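Local coordinates for phosphoribosylaminoimidazole carboxylase, ATPase subunit (Thermotoga maritima, PDB 3AX6) that makes N5-carboxyaminoimidazole ribonucleotide from 5-aminoimidazole ribonucleotide and bicarbonate at the expense of ATP, in de novo purine biosynthesis, at the interface of chains A and B. Numbering follows the deposited sequence. Chains: chain A/B, Phosphoribosylaminoimidazole carboxylase, ATPase subunit.

Contact 1: the interface of chains A and B. Residues chain A 1, 21, 23-24; chain B 316, 332.
The aromatic ring of B:Phe332 meets the backbone of A:Gly24 across the homodimer interface of this PurK enzyme, a member of the ATP-grasp superfamily, and the pair illustrates how a bare alpha-carbon can serve as an apolar docking surface. Ring atom CD2 of B:Phe332 lies 3.6 Å from CA of A:Gly24, which stands beyond the ring's rim and is tilted out of its plane. The CB methylene of B:Phe332 continues the contact inward, 4.0 Å from the amide N of A:Gly24. With CG anti to the backbone N (chi1 -169°), B:Phe332 carries its ring away from its own strand, 328-332, and alongside the glycine. Farther along the same rim, the CE methyl of A:Met1 approaches CE2 of B:Phe332 at 4.0 Å, its chain bent at chi3; this selenomethionine is poorly ordered, and the contact is correspondingly weak evidence of packing.

The next shell sets the two partners in place. On chain B, CD1 of B:Leu316, from strand 314-317, covers one face of the phenylalanine ring, 3.6 Å above its plane and offset toward the rim, which should limit how far the ring can tilt in that direction. A:Gly24 is displaced toward this same side of the plane. On chain A, the glycine follows helix 11-22 of the preATP-grasp region in a turn of positive phi (89°), where its amide N comes 2.9 Å from O of A:Lys21. The carbonyl O of A:Lys21 also faces O of B:Phe332 at 3.7 Å, a proximity of two acceptors that supplies no bond. A:Met23 contributes mainly backbone here, passing CB of B:Phe332 at a looser distance.

Contact 2: the interface of chains A and B. Residues chain A 23, 25, 288-289; chain B 319-320, 323.
A:Leu288 and B:Leu323 both hold CG anti to their carbonyl carbons (chi1 -65° and -71°), and these matching torsions send their CD1 methyls toward each other across the interface, 3.7 Å apart. The setting is the homodimer of an ATP-grasp enzyme of the PurK/PurT family, and the pair exemplifies a leucine cluster closed by residues of two subunits. The two side chains cross obliquely, and CD1 of B:Leu323 rests against the CB of A:Leu288 as well, at 3.8 Å. B:Leu319 takes the other course, CG anti to the backbone N (chi1 -172°); it crosses A:Leu288 at about a right angle and presents CD2 to the A:Leu288 CD1 methyl at 4.2 Å.

Chain A backs this methyl with its own residues. The selenium of A:Met23 sits 3.9 Å from CD1 of A:Leu288 and also reaches CD1 of B:Leu323 at 4.2 Å, while the ring of A:Phe25 turns its CZ toward both A:Leu288 and B:Leu319. The carbonyl O of A:Met23 lies over one face of that ring, offset toward the rim. An alanine in place of A:Leu288 would probably open a gap facing B:Leu319 and B:Leu323, costing B:Leu323 CD1 its methyl-to-methyl contact and the A:Met23 selenium one of its neighbours.

A:Pro289 extends the contact onto the backbone of the short helix that begins at B:Leu319 and the residue that follows it, B:Leu323. Its ring lies against two carbonyls, with A:Pro289 CG 3.4 Å from O of B:Glu320 and A:Pro289 CB 3.6 Å from O of B:Leu323, a close fit of carbon against oxygen without conventional bonding. The aliphatic stem of B:Glu320 crosses A:Pro289 at about a right angle, its CG 4.0 Å from A:Pro289 CD, and the extended chain beyond carries the carboxylate away from the proline.

Contact 1: the interface of chains A and B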
# COMPACT_ATOMS: atom_id res chain seq x y z
N MSE A 1 -8.04 10.62 -18.73
CA MSE A 1 -7.00 10.12 -17.79
C MSE A 1 -5.60 10.51 -18.27
O MSE A 1 -5.17 10.09 -19.35
CB MSE A 1 -7.11 8.59 -17.67
CG MSE A 1 -6.13 7.96 -16.70
SE MSE A 1 -6.40 6.05 -16.47
CE MSE A 1 -7.68 6.10 -15.02
N LYS A 21 -1.19 4.55 -10.55
CA LYS A 21 -2.46 4.02 -11.01
C LYS A 21 -3.51 4.18 -9.93
O LYS A 21 -4.69 4.36 -10.22
CB LYS A 21 -2.30 2.55 -11.40
CG LYS A 21 -1.32 2.37 -12.56
CD LYS A 21 -1.24 0.93 -13.05
CE LYS A 21 -2.58 0.44 -13.59
NZ LYS A 21 -3.10 1.33 -14.65
N MSE A 23 -3.91 6.66 -8.07
CA MSE A 23 -4.42 8.02 -8.09
C MSE A 23 -5.22 8.27 -9.37
O MSE A 23 -5.65 9.39 -9.63
CB MSE A 23 -3.27 9.02 -7.96
CG MSE A 23 -3.67 10.37 -7.38
SE MSE A 23 -2.14 11.48 -6.88
CE MSE A 23 -1.27 10.22 -5.70
N GLY A 24 -5.41 7.21 -10.15
CA GLY A 24 -6.17 7.32 -11.39
C GLY A 24 -5.39 7.68 -12.64
O GLY A 24 -5.97 8.14 -13.62
N LEU B 316 -12.49 11.19 -13.43
CA LEU B 316 -12.44 11.57 -12.02
C LEU B 316 -12.33 13.08 -11.96
O LEU B 316 -11.43 13.65 -12.55
CB LEU B 316 -11.23 10.93 -11.35
CG LEU B 316 -11.38 10.56 -9.87
CD1 LEU B 316 -10.09 9.89 -9.39
CD2 LEU B 316 -11.67 11.78 -9.04
N PHE B 332 -8.32 4.94 -6.44
CA PHE B 332 -9.16 4.82 -7.62
C PHE B 332 -8.88 3.47 -8.27
O PHE B 332 -7.73 3.15 -8.59
CB PHE B 332 -8.85 5.97 -8.59
CG PHE B 332 -9.82 6.09 -9.72
CD1 PHE B 332 -11.15 6.43 -9.48
CD2 PHE B 332 -9.42 5.85 -11.03
CE1 PHE B 332 -12.07 6.52 -10.53
CE2 PHE B 332 -10.33 5.94 -12.09
CZ PHE B 332 -11.65 6.28 -11.84

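Contact 2: the interface of chains A and B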
# COMPACT_ATOMS: atom_id res chain seq x y z
N MSE A 23 -3.91 6.66 -8.07
CA MSE A 23 -4.42 8.02 -8.09
C MSE A 23 -5.22 8.27 -9.37
O MSE A 23 -5.65 9.39 -9.63
CB MSE A 23 -3.27 9.02 -7.96
CG MSE A 23 -3.67 10.37 -7.38
SE MSE A 23 -2.14 11.48 -6.88
CE MSE A 23 -1.27 10.22 -5.70
N PHE A 25 -4.08 7.49 -12.63
CA PHE A 25 -3.29 7.82 -13.80
C PHE A 25 -2.98 6.62 -14.67
O PHE A 25 -3.02 5.48 -14.22
CB PHE A 25 -1.99 8.50 -13.36
CG PHE A 25 -2.19 9.82 -12.70
CD1 PHE A 25 -2.70 10.90 -13.43
CD2 PHE A 25 -1.89 10.01 -11.36
CE1 PHE A 25 -2.90 12.14 -12.82
CE2 PHE A 25 -2.09 11.23 -10.74
CZ PHE A 25 -2.59 12.30 -11.47
N LEU A 288 0.27 18.62 -7.93
CA LEU A 288 -0.94 18.50 -7.13
C LEU A 288 -0.56 18.82 -5.68
O LEU A 288 0.63 18.80 -5.34
CB LEU A 288 -1.49 17.08 -7.19
CG LEU A 288 -1.97 16.56 -8.54
CD1 LEU A 288 -2.11 15.06 -8.51
CD2 LEU A 288 -3.31 17.22 -8.86
N PRO A 289 -1.55 19.14 -4.83
CA PRO A 289 -1.24 19.44 -3.43
C PRO A 289 -0.52 18.25 -2.79
O PRO A 289 -0.93 17.10 -2.95
CB PRO A 289 -2.62 19.69 -2.82
CG PRO A 289 -3.35 20.34 -3.96
CD PRO A 289 -2.94 19.49 -5.15
N LEU B 319 -10.08 16.19 -8.18
CA LEU B 319 -8.84 15.69 -7.61
C LEU B 319 -7.97 16.77 -6.98
O LEU B 319 -7.66 16.70 -5.79
CB LEU B 319 -8.02 14.96 -8.67
CG LEU B 319 -6.78 14.24 -8.10
CD1 LEU B 319 -7.22 13.17 -7.12
CD2 LEU B 319 -5.98 13.62 -9.23
N GLU B 320 -7.59 17.78 -7.76
CA GLU B 320 -6.74 18.84 -7.26
C GLU B 320 -7.24 19.48 -5.97
O GLU B 320 -6.48 19.67 -5.02
CB GLU B 320 -6.55 19.92 -8.32
CG GLU B 320 -5.40 20.86 -7.98
CD GLU B 320 -4.94 21.66 -9.17
OE1 GLU B 320 -4.81 21.06 -10.26
OE2 GLU B 320 -4.69 22.88 -9.02
N LEU B 323 -7.28 16.85 -2.89
CA LEU B 323 -5.95 16.55 -2.37
C LEU B 323 -5.42 17.63 -1.44
O LEU B 323 -4.46 17.41 -0.70
CB LEU B 323 -4.97 16.32 -3.52
CG LEU B 323 -5.16 15.03 -4.33
CD1 LEU B 323 -4.07 14.89 -5.38
CD2 LEU B 323 -5.14 13.83 -3.39

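The C-alpha centres of contact 1 and contact 2 lie about 9 Å apart, so they are neighbouring patches of one apolar seam. A:Met23 belongs to both, lending backbone to contact 1 and its selenium-bearing side chain to contact 2. On chain B, strands 314-317 and 328-332 flank the short helix starting at B:Leu319 in the sequence, and the C-terminal region thus faces the preATP-grasp region of chain A in both; contact 2 also recruits the loop after helix 277-285. Because the homodimer is two-fold symmetric, each patch recurs with the chains exchanged, giving two such seams to hold the subunits together.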